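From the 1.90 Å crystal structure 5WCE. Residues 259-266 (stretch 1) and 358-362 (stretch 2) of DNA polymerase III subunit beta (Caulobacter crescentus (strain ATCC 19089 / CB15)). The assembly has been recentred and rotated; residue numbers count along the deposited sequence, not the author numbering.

Stretch 1, residues 259-266: RVIPRDNA
Stretch 2 (358-362) SPTLV

Packing of residues 259-266, which contain no regular helix or strand, against residues 358-362 of the same chain, DNA polymerase III subunit beta; touching residues are at least 94 positions apart in sequence, and the contact buries 272 Å² summed over both sides. In the second stretch Ser358 and Pro359 lie in loop or turn and Thr360 to Val362 form a strand that continues later in the chain. The strand residues are extended (phi/psi -113/136, -99/137 and -121/128), as is Pro359 at -55/146, so successive side chains alternate: Pro359 and Leu361 point toward the first stretch, while Thr360 (chi1 m, -65°) points away. Pro359 and Leu361 thus make two bumps with the backbone of Thr360 as the dip between them.

Pro262 fills that dip. Its CA-to-CB bond points toward the second stretch, its ring is puckered C-gamma endo, and its backbone is extended at -66/133; the closest CA atoms in register are those of Pro262 and Leu361, 6.4 Å apart. Pro262 CG is the leading atom, 3.6 Å from Pro359 O, 4.3 Å from Thr360 C, 4.2 Å from Pro359 CB and 4.0 Å from Leu361 CB. One ring corner therefore meets both bumps and the backbone between them, a fit of ring carbon against Pro359 CB, Leu361 CB and the carbonyl edge of that backbone. Pro359, its own ring C-gamma exo, also sets its CB 3.8 Å from Val260 O; Val260 (-92/-26, chi1 t) points its CA-to-CB bond sideways.

Leu361 (chi1 t, -174°; chi2 p, 66°) extends the apolar patch. Its CD1 lies 4.1 Å from Ile261 CG2 and its CD2 lies 3.8 Å from Pro262 O, so the forked end reaches both a methyl and a carbonyl of the first stretch. Ile261 (-85/111, chi1 m, chi2 t) points its CA-to-CB bond away from the second stretch, yet its CG2 still comes within reach of the leucine.

The first stretch then turns outward: Arg263 (-103/-26; chi1 m, chi2 t, chi3 t, modelled as far as NE) points away, and Asp264 (-114/13, chi1 m) is out of reach. Asn265 (-64/122) comes back with its CA-to-CB bond toward the second stretch. With chi1 m at -77° and chi2 at 12°, its amide places ND2 2.9 Å from Pro359 O, donating the direct hydrogen bond of the contact at an N-H...O angle of 161°, close to linear. Asn265 ND2 also sits 4.0 Å from Thr360 CA and 4.1 Å from Leu361 N, the latter a packing distance.

Water 1 bridges the two stretches, its O donating to Asn265 OD1 at 3.0 Å and to Pro359 O at 2.9 Å. Both ends of the asparagine amide are thereby tied to the same carbonyl, ND2 directly and OD1 through the water. Pro359 O, also touched by Pro262 CG, is where the polar and apolar parts of the contact meet. Arg259, modelled only to CB, and Ala266 stay clear of the second stretch, as does Val362 of the first.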

ATOM      1  N   ARG A 259      33.420  -1.679 -20.667  1.00 48.36           N
ATOM      2  CA  ARG A 259      33.390  -0.868 -21.902  1.00 49.69           C
ATOM      3  C   ARG A 259      32.377   0.274 -21.880  1.00 47.99           C
ATOM      4  O   ARG A 259      32.484   1.249 -22.630  1.00 48.51           O
ATOM      5  CB  ARG A 259      33.107  -1.773 -23.117  1.00 52.41           C
ATOM      6  N   VAL A 260      31.399   0.142 -21.000  1.00 46.35           N
ATOM      7  CA  VAL A 260      30.311   1.086 -20.839  1.00 44.24           C
ATOM      8  C   VAL A 260      30.648   2.145 -19.775  1.00 39.81           C
ATOM      9  O   VAL A 260      30.087   3.234 -19.788  1.00 40.90           O
ATOM     10  CB  VAL A 260      29.020   0.333 -20.419  1.00 45.65           C
ATOM     11  CG1 VAL A 260      27.826   1.281 -20.431  1.00 45.49           C
ATOM     12  CG2 VAL A 260      28.762  -0.853 -21.362  1.00 48.17           C
ATOM     13  N   ILE A 261      31.515   1.805 -18.822  1.00 35.13           N
ATOM     14  CA  ILE A 261      31.813   2.680 -17.710  1.00 31.37           C
ATOM     15  C   ILE A 261      32.885   3.629 -18.188  1.00 30.82           C
ATOM     16  O   ILE A 261      34.034   3.221 -18.427  1.00 29.08           O
ATOM     17  CB  ILE A 261      32.263   1.950 -16.420  1.00 30.26           C
ATOM     18  CG1 ILE A 261      31.126   1.053 -15.925  1.00 30.23           C
ATOM     19  CG2 ILE A 261      32.666   2.980 -15.359  1.00 30.56           C
ATOM     20  CD1 ILE A 261      31.389   0.346 -14.614  1.00 30.82           C
ATOM     21  N   PRO A 262      32.515   4.902 -18.344  1.00 28.39           N
ATOM     22  CA  PRO A 262      33.489   5.862 -18.881  1.00 29.76           C
ATOM     23  C   PRO A 262      34.697   6.117 -17.968  1.00 30.79           C
ATOM     24  O   PRO A 262      34.540   6.348 -16.766  1.00 31.08           O
ATOM     25  CB  PRO A 262      32.669   7.144 -19.086  1.00 28.18           C
ATOM     26  CG  PRO A 262      31.409   6.969 -18.312  1.00 28.48           C
ATOM     27  CD  PRO A 262      31.303   5.546 -17.818  1.00 27.82           C
ATOM     28  N   ARG A 263      35.896   6.095 -18.545  1.00 33.97           N
ATOM     29  CA  ARG A 263      37.135   6.326 -17.776  1.00 35.12           C
ATOM     30  C   ARG A 263      37.696   7.700 -17.965  1.00 33.88           C
ATOM     31  O   ARG A 263      38.414   8.183 -17.092  1.00 35.18           O
ATOM     32  CB  ARG A 263      38.207   5.337 -18.206  1.00 39.35           C
ATOM     33  CG  ARG A 263      37.874   3.893 -17.907  1.00 41.11           C
ATOM     34  CD  ARG A 263      38.946   2.974 -18.507  1.00 46.15           C
ATOM     35  NE  ARG A 263      38.743   1.621 -17.999  1.00 48.09           N
ATOM     36  N   ASP A 264      37.395   8.316 -19.094  1.00 32.43           N
ATOM     37  CA  ASP A 264      38.084   9.525 -19.515  1.00 32.87           C
ATOM     38  C   ASP A 264      37.203  10.750 -19.554  1.00 29.99           C
ATOM     39  O   ASP A 264      37.613  11.736 -20.138  1.00 29.36           O
ATOM     40  CB  ASP A 264      38.670   9.269 -20.914  1.00 36.43           C
ATOM     41  CG  ASP A 264      39.593   8.063 -20.942  1.00 40.15           C
ATOM     42  OD1 ASP A 264      40.326   7.871 -19.948  1.00 43.23           O
ATOM     43  OD2 ASP A 264      39.564   7.307 -21.941  1.00 42.67           O
ATOM     44  N   ASN A 265      35.989  10.708 -18.977  1.00 25.96           N
ATOM     45  CA  ASN A 265      35.089  11.868 -19.092  1.00 24.39           C
ATOM     46  C   ASN A 265      35.685  13.097 -18.388  1.00 25.13           C
ATOM     47  O   ASN A 265      35.955  13.037 -17.215  1.00 25.34           O
ATOM     48  CB  ASN A 265      33.690  11.588 -18.493  1.00 22.47           C
ATOM     49  CG  ASN A 265      32.809  10.737 -19.392  1.00 21.75           C
ATOM     50  OD1 ASN A 265      33.280  10.156 -20.379  1.00 20.84           O
ATOM     51  ND2 ASN A 265      31.500  10.625 -19.033  1.00 19.26           N
ATOM     52  N   ALA A 266      35.873  14.198 -19.103  1.00 25.95           N
ATOM     53  CA  ALA A 266      36.700  15.332 -18.605  1.00 26.52           C
ATOM     54  C   ALA A 266      35.870  16.523 -18.128  1.00 26.12           C
ATOM     55  O   ALA A 266      36.420  17.373 -17.444  1.00 26.81           O
ATOM     56  CB  ALA A 266      37.669  15.790 -19.709  1.00 27.70           C
ATOM     57  N   SER A 358      27.148  10.612 -24.947  1.00 23.41           N
ATOM     58  CA  SER A 358      27.973   9.620 -24.263  1.00 23.70           C
ATOM     59  C   SER A 358      27.477   9.300 -22.858  1.00 21.05           C
ATOM     60  O   SER A 358      26.905  10.135 -22.183  1.00 18.79           O
ATOM     61  CB  SER A 358      29.415  10.148 -24.190  1.00 25.36           C
ATOM     62  OG  SER A 358      29.901  10.277 -25.534  1.00 30.85           O
ATOM     63  N   PRO A 359      27.776   8.076 -22.383  1.00 20.63           N
ATOM     64  CA  PRO A 359      27.471   7.754 -20.986  1.00 19.73           C
ATOM     65  C   PRO A 359      28.091   8.739 -19.997  1.00 18.76           C
ATOM     66  O   PRO A 359      29.224   9.183 -20.201  1.00 19.30           O
ATOM     67  CB  PRO A 359      28.098   6.349 -20.799  1.00 20.01           C
ATOM     68  CG  PRO A 359      28.156   5.790 -22.180  1.00 21.51           C
ATOM     69  CD  PRO A 359      28.463   6.968 -23.075  1.00 21.52           C
ATOM     70  N   THR A 360      27.383   8.982 -18.884  1.00 17.62           N
ATOM     71  CA  THR A 360      27.778   9.879 -17.871  1.00 17.33           C
ATOM     72  C   THR A 360      28.074   9.077 -16.610  1.00 16.99           C
ATOM     73  O   THR A 360      27.322   8.229 -16.262  1.00 16.73           O
ATOM     74  CB  THR A 360      26.640  10.902 -17.620  1.00 17.36           C
ATOM     75  OG1 THR A 360      26.459  11.699 -18.802  1.00 17.93           O
ATOM     76  CG2 THR A 360      26.942  11.815 -16.519  1.00 17.66           C
ATOM     77  N   LEU A 361      29.167   9.406 -15.929  1.00 16.87           N
ATOM     78  CA  LEU A 361      29.586   8.740 -14.685  1.00 17.47           C
ATOM     79  C   LEU A 361      29.142   9.612 -13.538  1.00 17.51           C
ATOM     80  O   LEU A 361      29.279  10.854 -13.589  1.00 17.36           O
ATOM     81  CB  LEU A 361      31.117   8.610 -14.637  1.00 18.15           C
ATOM     82  CG  LEU A 361      31.729   7.838 -13.498  1.00 18.94           C
ATOM     83  CD1 LEU A 361      31.303   6.399 -13.659  1.00 19.24           C
ATOM     84  CD2 LEU A 361      33.256   7.878 -13.495  1.00 20.35           C
ATOM     85  N   VAL A 362      28.602   8.992 -12.500  1.00 17.38           N
ATOM     86  CA  VAL A 362      28.328   9.688 -11.252  1.00 17.85           C
ATOM     87  C   VAL A 362      29.104   8.974 -10.161  1.00 18.53           C
ATOM     88  O   VAL A 362      29.027   7.712 -10.040  1.00 18.22           O
ATOM     89  CB  VAL A 362      26.833   9.682 -10.914  1.00 17.53           C
ATOM     90  CG1 VAL A 362      26.560  10.571  -9.713  1.00 18.64           C
ATOM     91  CG2 VAL A 362      26.024  10.145 -12.125  1.00 18.23           C
TER
HETATM   92  O   HOH W   1      31.431   8.385 -21.951  1.00 34.02           O